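Local structure of type III effector HopA1 (Pseudomonas syringae pv. tomato str. DC3000, 4RSX) at residues Gly112-Gly117 against Gln196-Gly201; Thr127-Thr132 against Glu174-Met179; His142-Gly147 against Val159-Gly164. The protein is a type III effector, probably delivered into plant host cells; its biochemical role is left open here, and this chain is its C-terminal alpha/beta part. All blocks are in the same frame, centred on the assembly; numbering follows the deposited sequence.

Interaction 1. Residues Gly112-Gly117 against Gln196-Gly201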
ATOM      1  N   GLY A 112      -1.892  -6.863   8.069  1.00 16.58           N
ATOM      2  CA  GLY A 112      -2.292  -6.923   6.672  1.00 17.60           C
ATOM      3  C   GLY A 112      -2.386  -5.526   6.063  1.00 16.57           C
ATOM      4  O   GLY A 112      -2.746  -4.566   6.761  1.00 14.02           O
ATOM      5  N   ARG A 113      -2.051  -5.410   4.774  1.00 16.87           N
ATOM      6  CA  ARG A 113      -2.112  -4.128   4.074  1.00 17.15           C
ATOM      7  C   ARG A 113      -2.988  -4.298   2.847  1.00 13.55           C
ATOM      8  O   ARG A 113      -2.696  -5.120   1.975  1.00 12.23           O
ATOM      9  CB  ARG A 113      -0.725  -3.671   3.611  1.00 18.60           C
ATOM     10  CG  ARG A 113       0.441  -4.090   4.499  1.00 27.98           C
ATOM     11  CD  ARG A 113       0.508  -3.197   5.722  1.00 32.64           C
ATOM     12  NE  ARG A 113       1.818  -3.162   6.391  1.00 35.12           N
ATOM     13  CZ  ARG A 113       2.909  -2.571   5.899  1.00 41.39           C
ATOM     14  NH1 ARG A 113       2.878  -1.991   4.705  1.00 43.76           N
ATOM     15  NH2 ARG A 113       4.043  -2.571   6.593  1.00 43.41           N
ATOM     16  N   LEU A 114      -4.057  -3.519   2.777  1.00 11.21           N
ATOM     17  CA  LEU A 114      -4.956  -3.558   1.635  1.00 11.14           C
ATOM     18  C   LEU A 114      -4.628  -2.390   0.723  1.00 10.09           C
ATOM     19  O   LEU A 114      -4.778  -1.235   1.115  1.00 10.98           O
ATOM     20  CB  LEU A 114      -6.417  -3.474   2.102  1.00 11.64           C
ATOM     21  CG  LEU A 114      -7.496  -3.596   1.022  1.00 17.24           C
ATOM     22  CD1 LEU A 114      -7.259  -4.827   0.159  1.00 13.02           C
ATOM     23  CD2 LEU A 114      -8.878  -3.652   1.667  1.00 16.22           C
ATOM     24  N   THR A 115      -4.166  -2.672  -0.492  1.00 12.05           N
ATOM     25  CA  THR A 115      -3.847  -1.587  -1.429  1.00 12.13           C
ATOM     26  C   THR A 115      -5.003  -1.378  -2.390  1.00 13.40           C
ATOM     27  O   THR A 115      -5.485  -2.327  -3.024  1.00 14.73           O
ATOM     28  CB  THR A 115      -2.549  -1.871  -2.203  1.00 12.75           C
ATOM     29  OG1 THR A 115      -1.455  -1.931  -1.277  1.00 13.29           O
ATOM     30  CG2 THR A 115      -2.279  -0.778  -3.255  1.00 12.91           C
ATOM     31  N   ILE A 116      -5.464  -0.141  -2.495  1.00 12.77           N
ATOM     32  CA  ILE A 116      -6.620   0.149  -3.334  1.00 14.69           C
ATOM     33  C   ILE A 116      -6.251   1.008  -4.551  1.00 16.75           C
ATOM     34  O   ILE A 116      -5.572   2.035  -4.417  1.00 14.09           O
ATOM     35  CB  ILE A 116      -7.722   0.849  -2.527  1.00 15.79           C
ATOM     36  CG1 ILE A 116      -7.996   0.069  -1.234  1.00 14.13           C
ATOM     37  CG2 ILE A 116      -8.985   1.017  -3.365  1.00 14.77           C
ATOM     38  CD1 ILE A 116      -7.729   0.886   0.021  1.00 13.51           C
ATOM     39  N   GLY A 117      -6.703   0.585  -5.733  1.00 10.29           N
ATOM     40  CA  GLY A 117      -6.387   1.282  -6.966  1.00  6.07           C
ATOM     41  C   GLY A 117      -7.640   1.750  -7.676  1.00 10.94           C
ATOM     42  O   GLY A 117      -8.426   0.930  -8.148  1.00  9.72           O
ATOM     43  N   GLN A 196      -1.218 -10.265  -3.335  1.00 11.97           N
ATOM     44  CA  GLN A 196      -2.367 -11.076  -3.725  1.00 12.53           C
ATOM     45  C   GLN A 196      -3.567 -10.221  -4.148  1.00 13.50           C
ATOM     46  O   GLN A 196      -4.048  -9.361  -3.392  1.00 11.07           O
ATOM     47  CB  GLN A 196      -2.777 -12.039  -2.590  1.00  9.94           C
ATOM     48  CG  GLN A 196      -3.928 -12.979  -2.953  1.00 12.34           C
ATOM     49  CD  GLN A 196      -4.317 -13.903  -1.793  1.00 18.92           C
ATOM     50  OE1 GLN A 196      -3.473 -14.272  -0.975  1.00 15.17           O
ATOM     51  NE2 GLN A 196      -5.603 -14.266  -1.715  1.00 15.19           N
ATOM     52  N   SER A 197      -4.056 -10.474  -5.359  1.00 15.57           N
ATOM     53  CA  SER A 197      -5.214  -9.770  -5.892  1.00 15.02           C
ATOM     54  C   SER A 197      -6.509 -10.312  -5.291  1.00 15.45           C
ATOM     55  O   SER A 197      -6.796 -11.500  -5.414  1.00 16.14           O
ATOM     56  CB  SER A 197      -5.229  -9.919  -7.420  1.00 20.17           C
ATOM     57  OG  SER A 197      -6.395  -9.347  -7.989  1.00 22.49           O
ATOM     58  N   LEU A 198      -7.296  -9.444  -4.656  1.00 13.54           N
ATOM     59  CA  LEU A 198      -8.572  -9.858  -4.063  1.00 12.30           C
ATOM     60  C   LEU A 198      -9.755  -9.609  -5.006  1.00 19.51           C
ATOM     61  O   LEU A 198     -10.750 -10.341  -4.980  1.00 22.84           O
ATOM     62  CB  LEU A 198      -8.814  -9.142  -2.738  1.00 10.00           C
ATOM     63  CG  LEU A 198      -7.739  -9.333  -1.669  1.00 17.25           C
ATOM     64  CD1 LEU A 198      -8.169  -8.714  -0.331  1.00 11.50           C
ATOM     65  CD2 LEU A 198      -7.391 -10.817  -1.489  1.00 11.85           C
ATOM     66  N   SER A 199      -9.642  -8.549  -5.803  1.00 15.76           N
ATOM     67  CA  SER A 199     -10.571  -8.237  -6.887  1.00 21.60           C
ATOM     68  C   SER A 199      -9.969  -7.032  -7.564  1.00 15.97           C
ATOM     69  O   SER A 199      -8.976  -6.500  -7.079  1.00 15.87           O
ATOM     70  CB  SER A 199     -11.985  -7.920  -6.387  1.00 18.26           C
ATOM     71  OG  SER A 199     -11.989  -6.822  -5.500  1.00 19.98           O
ATOM     72  N   LYS A 200     -10.554  -6.614  -8.681  1.00 18.10           N
ATOM     73  CA  LYS A 200     -10.048  -5.465  -9.431  1.00 22.76           C
ATOM     74  C   LYS A 200      -9.768  -4.271  -8.507  1.00 14.47           C
ATOM     75  O   LYS A 200     -10.647  -3.838  -7.756  1.00 11.83           O
ATOM     76  CB  LYS A 200     -11.058  -5.072 -10.514  1.00 19.08           C
ATOM     77  CG  LYS A 200     -10.563  -4.026 -11.517  1.00 18.37           C
ATOM     78  CD  LYS A 200     -11.729  -3.587 -12.412  1.00 26.01           C
ATOM     79  CE  LYS A 200     -11.352  -3.596 -13.892  1.00 38.06           C
ATOM     80  NZ  LYS A 200     -10.806  -2.308 -14.413  1.00 33.09           N
ATOM     81  N   GLY A 201      -8.534  -3.776  -8.541  1.00 13.87           N
ATOM     82  CA  GLY A 201      -8.164  -2.617  -7.749  1.00 15.19           C
ATOM     83  C   GLY A 201      -7.895  -2.889  -6.275  1.00 14.42           C
ATOM     84  O   GLY A 201      -7.591  -1.952  -5.519  1.00 14.25           O
TER
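Gly117 and Gly201 meet where the outer hairpin of the antiparallel sheet turns back. Strand 196-199 is outermost, and 202-207 runs between it and strand 111-116, so segments Gly112-Gly117 and Gln196-Gly201 touch beside the turn and over the intervening strand. Leu198 and Ser199 both face Leu202, a classic beta bulge just before that turn. The tight part is backbone. Gly117 N donates to Gly201 O over 2.7 Å, bent to 153° at the hydrogen and arriving on a lone pair in the carbonyl plane. Ile116 CA lies 3.2 Å from Gly201 O, so an N-H bond and a weaker CA-H contact converge there. Gly201 O is also 3.3 Å from Thr115 O, two acceptors without a bond. Gly201 has positive phi (79°), and lacking a side chain lets Gly201 CA approach Gly117 O at 3.6 Å. Toward solvent the packing thins: exposed Lys200 points its CB away, its NZ bound to Phe187 O, while Lys177 NZ of helix 166-180 bonds to Lys200 O and Ser199 OG. Farther along, Leu114 CG is anti to the backbone N (chi1 -176°), which carries Leu114 CD1 to 4.0 Å from Leu198 CD1.

Interaction 2. Residues Thr127-Thr132 against Glu174-Met179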
ATOM      1  N   THR A 127     -11.226   8.359  -0.662  1.00 13.80           N
ATOM      2  CA  THR A 127     -10.681   8.848   0.603  1.00 15.84           C
ATOM      3  C   THR A 127     -11.799   8.988   1.639  1.00 16.63           C
ATOM      4  O   THR A 127     -11.632   8.616   2.804  1.00 13.69           O
ATOM      5  CB  THR A 127      -9.923  10.175   0.415  1.00 16.40           C
ATOM      6  OG1 THR A 127      -8.781   9.937  -0.417  1.00 18.28           O
ATOM      7  CG2 THR A 127      -9.440  10.722   1.753  1.00 13.00           C
ATOM      8  N   ARG A 128     -12.943   9.496   1.191  1.00 14.11           N
ATOM      9  CA  ARG A 128     -14.129   9.602   2.032  1.00 16.71           C
ATOM     10  C   ARG A 128     -14.564   8.236   2.544  1.00 17.35           C
ATOM     11  O   ARG A 128     -14.865   8.076   3.725  1.00 16.35           O
ATOM     12  CB  ARG A 128     -15.284  10.220   1.235  1.00 17.50           C
ATOM     13  CG  ARG A 128     -15.078  11.680   0.838  1.00 24.64           C
ATOM     14  CD  ARG A 128     -16.404  12.317   0.396  1.00 29.51           C
ATOM     15  NE  ARG A 128     -16.186  13.592  -0.281  1.00 40.47           N
ATOM     16  CZ  ARG A 128     -16.409  14.784   0.273  1.00 50.06           C
ATOM     17  NH1 ARG A 128     -16.872  14.864   1.519  1.00 39.24           N
ATOM     18  NH2 ARG A 128     -16.174  15.896  -0.423  1.00 48.58           N
ATOM     19  N   ALA A 129     -14.629   7.261   1.640  1.00 10.85           N
ATOM     20  CA  ALA A 129     -15.005   5.909   2.019  1.00 13.15           C
ATOM     21  C   ALA A 129     -13.996   5.310   3.003  1.00 13.28           C
ATOM     22  O   ALA A 129     -14.378   4.589   3.925  1.00 11.86           O
ATOM     23  CB  ALA A 129     -15.147   5.029   0.785  1.00 11.11           C
ATOM     24  N   MET A 130     -12.709   5.600   2.807  1.00 15.04           N
ATOM     25  CA  MET A 130     -11.678   5.087   3.712  1.00 15.41           C
ATOM     26  C   MET A 130     -11.860   5.660   5.113  1.00 13.85           C
ATOM     27  O   MET A 130     -11.773   4.931   6.102  1.00 14.44           O
ATOM     28  CB  MET A 130     -10.272   5.397   3.179  1.00 11.19           C
ATOM     29  CG  MET A 130      -9.888   4.545   1.974  1.00 12.94           C
ATOM     30  SD  MET A 130      -8.360   5.111   1.189  1.00 13.12           S
ATOM     31  CE  MET A 130      -7.191   4.662   2.477  1.00  9.15           C
ATOM     32  N   ALA A 131     -12.126   6.962   5.195  1.00 12.20           N
ATOM     33  CA  ALA A 131     -12.351   7.610   6.489  1.00 14.64           C
ATOM     34  C   ALA A 131     -13.563   7.013   7.223  1.00 16.31           C
ATOM     35  O   ALA A 131     -13.509   6.740   8.433  1.00 17.96           O
ATOM     36  CB  ALA A 131     -12.513   9.114   6.313  1.00 13.08           C
ATOM     37  N   THR A 132     -14.654   6.806   6.495  1.00 13.10           N
ATOM     38  CA  THR A 132     -15.841   6.208   7.096  1.00 16.17           C
ATOM     39  C   THR A 132     -15.501   4.806   7.624  1.00 16.66           C
ATOM     40  O   THR A 132     -15.798   4.468   8.776  1.00 15.62           O
ATOM     41  CB  THR A 132     -16.989   6.126   6.081  1.00 16.07           C
ATOM     42  OG1 THR A 132     -17.252   7.435   5.567  1.00 21.87           O
ATOM     43  CG2 THR A 132     -18.259   5.567   6.726  1.00 16.47           C
ATOM     44  N   GLU A 174     -14.596  -5.799   0.209  1.00 25.68           N
ATOM     45  CA  GLU A 174     -15.927  -5.882  -0.391  1.00 31.73           C
ATOM     46  C   GLU A 174     -16.822  -4.794   0.214  1.00 32.20           C
ATOM     47  O   GLU A 174     -17.603  -4.153  -0.492  1.00 33.32           O
ATOM     48  CB  GLU A 174     -16.524  -7.307  -0.282  1.00 28.67           C
ATOM     49  CG  GLU A 174     -16.999  -7.723   1.114  1.00 41.52           C
ATOM     50  CD  GLU A 174     -17.130  -9.255   1.317  1.00 53.17           C
ATOM     51  OE1 GLU A 174     -16.384 -10.030   0.663  1.00 47.34           O
ATOM     52  OE2 GLU A 174     -17.973  -9.673   2.158  1.00 43.88           O
ATOM     53  N   LYS A 175     -16.657  -4.554   1.511  1.00 21.23           N
ATOM     54  CA  LYS A 175     -17.367  -3.482   2.190  1.00 25.40           C
ATOM     55  C   LYS A 175     -17.024  -2.110   1.589  1.00 27.90           C
ATOM     56  O   LYS A 175     -17.915  -1.310   1.289  1.00 25.84           O
ATOM     57  CB  LYS A 175     -17.051  -3.518   3.693  1.00 23.26           C
ATOM     58  CG  LYS A 175     -17.662  -2.380   4.511  1.00 29.42           C
ATOM     59  CD  LYS A 175     -19.163  -2.534   4.664  1.00 38.64           C
ATOM     60  CE  LYS A 175     -19.863  -1.216   4.379  1.00 36.70           C
ATOM     61  NZ  LYS A 175     -21.171  -1.436   3.686  1.00 45.24           N
ATOM     62  N   LEU A 176     -15.732  -1.848   1.409  1.00 29.67           N
ATOM     63  CA  LEU A 176     -15.285  -0.588   0.820  1.00 29.64           C
ATOM     64  C   LEU A 176     -15.922  -0.372  -0.557  1.00 31.22           C
ATOM     65  O   LEU A 176     -16.442   0.708  -0.844  1.00 33.48           O
ATOM     66  CB  LEU A 176     -13.750  -0.552   0.743  1.00 28.51           C
ATOM     67  CG  LEU A 176     -13.004   0.615   0.094  1.00 29.71           C
ATOM     68  CD1 LEU A 176     -13.311   1.940   0.787  1.00 28.90           C
ATOM     69  CD2 LEU A 176     -11.511   0.350   0.147  1.00 24.63           C
ATOM     70  N   LYS A 177     -15.918  -1.408  -1.390  1.00 26.33           N
ATOM     71  CA  LYS A 177     -16.479  -1.298  -2.729  1.00 24.80           C
ATOM     72  C   LYS A 177     -17.978  -1.012  -2.718  1.00 30.17           C
ATOM     73  O   LYS A 177     -18.443  -0.141  -3.455  1.00 37.32           O
ATOM     74  CB  LYS A 177     -16.175  -2.555  -3.562  1.00 23.87           C
ATOM     75  CG  LYS A 177     -14.802  -2.539  -4.236  1.00 21.10           C
ATOM     76  CD  LYS A 177     -14.625  -3.682  -5.245  1.00 17.50           C
ATOM     77  CE  LYS A 177     -13.376  -3.445  -6.077  1.00 18.34           C
ATOM     78  NZ  LYS A 177     -12.933  -4.615  -6.906  1.00 16.53           N
ATOM     79  N   GLN A 178     -18.735  -1.730  -1.889  1.00 31.94           N
ATOM     80  CA  GLN A 178     -20.190  -1.559  -1.883  1.00 33.82           C
ATOM     81  C   GLN A 178     -20.654  -0.229  -1.270  1.00 35.90           C
ATOM     82  O   GLN A 178     -21.716   0.280  -1.626  1.00 39.53           O
ATOM     83  CB  GLN A 178     -20.906  -2.763  -1.249  1.00 36.31           C
ATOM     84  CG  GLN A 178     -20.432  -3.141   0.146  1.00 47.08           C
ATOM     85  CD  GLN A 178     -21.234  -4.290   0.752  1.00 57.29           C
ATOM     86  OE1 GLN A 178     -22.446  -4.170   0.956  1.00 69.65           O
ATOM     87  NE2 GLN A 178     -20.559  -5.409   1.046  1.00 48.39           N
ATOM     88  N   MET A 179     -19.837   0.347  -0.388  1.00 33.47           N
ATOM     89  CA  MET A 179     -20.182   1.588   0.310  1.00 28.24           C
ATOM     90  C   MET A 179     -19.623   2.864  -0.349  1.00 32.64           C
ATOM     91  O   MET A 179     -20.102   3.963  -0.063  1.00 28.04           O
ATOM     92  CB  MET A 179     -19.654   1.535   1.742  1.00 30.40           C
ATOM     93  CG  MET A 179     -18.320   2.262   1.890  1.00 29.43           C
ATOM     94  SD  MET A 179     -17.280   1.660   3.221  1.00 43.67           S
ATOM     95  CE  MET A 179     -17.897   2.594   4.626  1.00 32.06           C
TER
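The Ala129-Met130 peptide plane is the flat group that Leu176 meets, no aromatic ring being involved: Leu176 CD1 sits over one face, 4.1 Å from Ala129 C, while Met179 CE comes up to the oxygen, 4.1 Å from Ala129 O. A second carbonyl plane of the same helix is that of Arg128. Thr132 N and Thr132 OG1 reach Arg128 O from its opposite faces, the OG1 to O distance being 3.1 Å, so one acceptor serves both donors. That bond ties down the threonine hydroxyl and, with CG2 anti to the backbone N (OG1 at chi1 -56°), leaves the methyl to face the partner helix. Helices 123-136 and 166-180 form a steeply crossed pair on one side of the antiparallel sheet: the axes of segments 127-132 and 174-179 come within 9.9 Å, with 126° between their N-to-C directions. Ala129 is the small residue at the crossing, its CB 3.6 Å from Leu176 CD1. Leu176 continues on to Leu126 and Leu133. Met130, whose CB points away, still brushes Leu176 with CG and extends to Ala158, Leu160 and Val145. On the partly exposed side, Met179, bent at chi3 (-86°), runs alongside Thr132 with the opposite heading, its CE 3.7 Å from Thr132 CG2.

Interaction 3. Residues His142-Gly147 against Val159-Gly164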
ATOM      1  N   HIS A 142      -5.031   2.522  10.665  1.00 11.76           N
ATOM      2  CA  HIS A 142      -4.971   3.775   9.898  1.00 11.03           C
ATOM      3  C   HIS A 142      -4.959   3.530   8.406  1.00 11.86           C
ATOM      4  O   HIS A 142      -4.838   2.386   7.949  1.00 11.46           O
ATOM      5  CB  HIS A 142      -3.725   4.588  10.239  1.00 11.35           C
ATOM      6  CG  HIS A 142      -2.437   3.896   9.909  1.00 15.40           C
ATOM      7  ND1 HIS A 142      -2.073   2.687  10.470  1.00 14.97           N
ATOM      8  CD2 HIS A 142      -1.407   4.259   9.100  1.00 15.87           C
ATOM      9  CE1 HIS A 142      -0.881   2.334  10.018  1.00 18.25           C
ATOM     10  NE2 HIS A 142      -0.457   3.266   9.182  1.00 17.40           N
ATOM     11  N   GLY A 143      -5.075   4.616   7.645  1.00  8.83           N
ATOM     12  CA  GLY A 143      -4.968   4.530   6.207  1.00 11.64           C
ATOM     13  C   GLY A 143      -3.979   5.559   5.728  1.00 11.48           C
ATOM     14  O   GLY A 143      -3.608   6.458   6.485  1.00 11.98           O
ATOM     15  N   LYS A 144      -3.526   5.438   4.484  1.00 13.80           N
ATOM     16  CA  LYS A 144      -2.781   6.550   3.905  1.00 13.69           C
ATOM     17  C   LYS A 144      -3.163   6.767   2.449  1.00 14.87           C
ATOM     18  O   LYS A 144      -3.482   5.816   1.721  1.00 13.25           O
ATOM     19  CB  LYS A 144      -1.254   6.384   4.075  1.00 15.11           C
ATOM     20  CG  LYS A 144      -0.575   5.626   2.950  1.00 15.09           C
ATOM     21  CD  LYS A 144       0.953   5.462   3.128  1.00 17.61           C
ATOM     22  CE  LYS A 144       1.472   4.444   2.067  1.00 17.38           C
ATOM     23  NZ  LYS A 144       2.953   4.131   2.141  1.00 24.02           N
ATOM     24  N   VAL A 145      -3.152   8.028   2.038  1.00 15.19           N
ATOM     25  CA  VAL A 145      -3.366   8.367   0.638  1.00 17.17           C
ATOM     26  C   VAL A 145      -2.261   9.310   0.176  1.00 17.74           C
ATOM     27  O   VAL A 145      -1.845  10.206   0.923  1.00 16.52           O
ATOM     28  CB  VAL A 145      -4.775   8.984   0.405  1.00 16.77           C
ATOM     29  CG1 VAL A 145      -5.857   7.932   0.648  1.00 18.19           C
ATOM     30  CG2 VAL A 145      -5.001  10.176   1.331  1.00 13.74           C
ATOM     31  N   ILE A 146      -1.764   9.075  -1.037  1.00 15.47           N
ATOM     32  CA  ILE A 146      -0.758   9.934  -1.653  1.00 17.32           C
ATOM     33  C   ILE A 146      -1.421  11.253  -2.082  1.00 19.73           C
ATOM     34  O   ILE A 146      -2.626  11.282  -2.373  1.00 14.42           O
ATOM     35  CB  ILE A 146      -0.144   9.233  -2.884  1.00 20.33           C
ATOM     36  CG1 ILE A 146       1.088   9.963  -3.412  1.00 23.30           C
ATOM     37  CG2 ILE A 146      -1.150   9.151  -4.004  1.00 16.52           C
ATOM     38  CD1 ILE A 146       2.205  10.091  -2.428  1.00 21.36           C
ATOM     39  N   GLY A 147      -0.647  12.339  -2.096  1.00 15.16           N
ATOM     40  CA  GLY A 147      -1.135  13.613  -2.598  1.00 15.94           C
ATOM     41  C   GLY A 147      -1.740  13.510  -3.995  1.00 15.26           C
ATOM     42  O   GLY A 147      -1.295  12.693  -4.813  1.00 15.25           O
ATOM     43  N   VAL A 159      -3.717   2.975   0.855  1.00  7.99           N
ATOM     44  CA  VAL A 159      -3.487   1.753   1.621  1.00  8.62           C
ATOM     45  C   VAL A 159      -4.224   1.795   2.978  1.00  9.09           C
ATOM     46  O   VAL A 159      -4.218   2.827   3.673  1.00 10.28           O
ATOM     47  CB  VAL A 159      -1.958   1.487   1.876  1.00 10.74           C
ATOM     48  CG1 VAL A 159      -1.755   0.111   2.519  1.00  8.26           C
ATOM     49  CG2 VAL A 159      -1.115   1.586   0.583  1.00  5.28           C
ATOM     50  N   LEU A 160      -4.864   0.682   3.341  1.00 10.69           N
ATOM     51  CA  LEU A 160      -5.418   0.507   4.686  1.00 12.41           C
ATOM     52  C   LEU A 160      -4.543  -0.479   5.469  1.00 14.06           C
ATOM     53  O   LEU A 160      -4.173  -1.543   4.946  1.00 12.65           O
ATOM     54  CB  LEU A 160      -6.858  -0.004   4.617  1.00 10.11           C
ATOM     55  CG  LEU A 160      -7.896   0.972   4.053  1.00 10.82           C
ATOM     56  CD1 LEU A 160      -9.243   0.289   3.882  1.00 11.48           C
ATOM     57  CD2 LEU A 160      -8.036   2.162   4.968  1.00 10.87           C
ATOM     58  N   TYR A 161      -4.197  -0.125   6.709  1.00 11.93           N
ATOM     59  CA  TYR A 161      -3.354  -0.983   7.547  1.00 12.10           C
ATOM     60  C   TYR A 161      -4.232  -1.672   8.568  1.00 14.21           C
ATOM     61  O   TYR A 161      -4.928  -1.013   9.351  1.00 12.45           O
ATOM     62  CB  TYR A 161      -2.246  -0.173   8.224  1.00 10.76           C
ATOM     63  CG  TYR A 161      -1.348   0.486   7.219  1.00 13.08           C
ATOM     64  CD1 TYR A 161      -0.157  -0.102   6.836  1.00 15.13           C
ATOM     65  CD2 TYR A 161      -1.720   1.681   6.605  1.00 14.22           C
ATOM     66  CE1 TYR A 161       0.661   0.491   5.881  1.00 16.21           C
ATOM     67  CE2 TYR A 161      -0.918   2.278   5.665  1.00 13.62           C
ATOM     68  CZ  TYR A 161       0.275   1.678   5.305  1.00 15.73           C
ATOM     69  OH  TYR A 161       1.080   2.273   4.362  1.00 17.95           O
ATOM     70  N   ILE A 162      -4.189  -3.003   8.546  1.00 12.49           N
ATOM     71  CA  ILE A 162      -5.201  -3.836   9.191  1.00 11.61           C
ATOM     72  C   ILE A 162      -4.618  -4.837  10.192  1.00 14.89           C
ATOM     73  O   ILE A 162      -3.695  -5.593   9.863  1.00 14.15           O
ATOM     74  CB  ILE A 162      -5.976  -4.638   8.131  1.00 13.48           C
ATOM     75  CG1 ILE A 162      -6.634  -3.688   7.122  1.00 12.62           C
ATOM     76  CG2 ILE A 162      -7.021  -5.535   8.783  1.00 15.37           C
ATOM     77  CD1 ILE A 162      -7.207  -4.393   5.894  1.00 12.63           C
ATOM     78  N   ASN A 163      -5.155  -4.849  11.409  1.00 10.56           N
ATOM     79  CA  ASN A 163      -4.826  -5.917  12.347  1.00 12.82           C
ATOM     80  C   ASN A 163      -5.725  -7.099  12.009  1.00 14.01           C
ATOM     81  O   ASN A 163      -6.895  -7.106  12.377  1.00 14.64           O
ATOM     82  CB  ASN A 163      -5.069  -5.467  13.790  1.00 11.65           C
ATOM     83  CG  ASN A 163      -4.097  -4.400  14.237  1.00 14.06           C
ATOM     84  OD1 ASN A 163      -2.967  -4.320  13.736  1.00 12.35           O
ATOM     85  ND2 ASN A 163      -4.521  -3.577  15.199  1.00 12.48           N
ATOM     86  N   GLY A 164      -5.210  -8.078  11.276  1.00 16.98           N
ATOM     87  CA  GLY A 164      -6.063  -9.158  10.815  1.00 15.81           C
ATOM     88  C   GLY A 164      -5.465  -9.863   9.618  1.00 19.52           C
ATOM     89  O   GLY A 164      -4.418  -9.443   9.114  1.00 16.35           O
TER
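His142 and Tyr161 form a hydrogen-bonded antiparallel pair in the beta hairpin of strands 140-146 and 158-162; the axes of 142-146 and 159-162 run 162° apart, nearly antiparallel. Backbone polar groups are satisfied in alternation. Tyr161 N donates to His142 O at 2.9 Å, nearly along the C=O axis; Lys144 N donates to Val159 O at 2.8 Å, and Val159 N returns a bond to Lys144 O at 3.0 Å. The intervening pair, Gly143 and Leu160, is non-hydrogen-bonded and turns its backbone groups outward, Gly143 to Ile99 and Leu160 to Leu114 in the flanking strands. Between the bonds, Gly143 CA makes a CA-H contact with Val159 O at 3.1 Å. On the face carrying Lys144 and Val159, the His142 and Tyr161 rings form an offset stack, planes 4° apart and centroids at 4.2 Å. His142 gets there with CG between the backbone N and the carbonyl carbon (chi1 62°); its ND1 is hydrogen-bonded to a residue directly adjoining one of the two segments. Val159 CG1 lies over the opposite face of the tyrosine, toward the ring's rim, and His142 O lies in plane at its edge. The extended Lys144 chain crosses the end of that ring. Its ammonium is paired with Asp156 in a salt bridge and with Phe96 by cation-pi; Lys144 NZ is 3.4 Å from Tyr161 OH at too poor an angle for a bond, and Lys144 CE lies closer, 3.2 Å from Tyr161 OH.

Interactions 1 and 3 belong to the same antiparallel sheet: strands 111-116 and 158-162 are neighbours, joined by backbone bonds such as Leu114 N to Leu160 O, and Arg113 CD packs on the Tyr161 ring. Interaction 2 lies across one face of that sheet, where Met130 CE reaches Leu160 CD2 and Leu176 CD2 reaches Ile116 CG1. All three are buried contacts. The centres of interactions 1 and 3 lie about 8 and 7 Å from the chain centre; interaction 2 is farther out and joins helices without a hydrogen bond across it. Interaction 3 pairs neighbouring strands by regular hydrogen bonds and stacked rings. Interaction 1 joins loop ends following two non-neighbouring strands by one bond, with a methyl contact between the strands, and buries least, 161 Å².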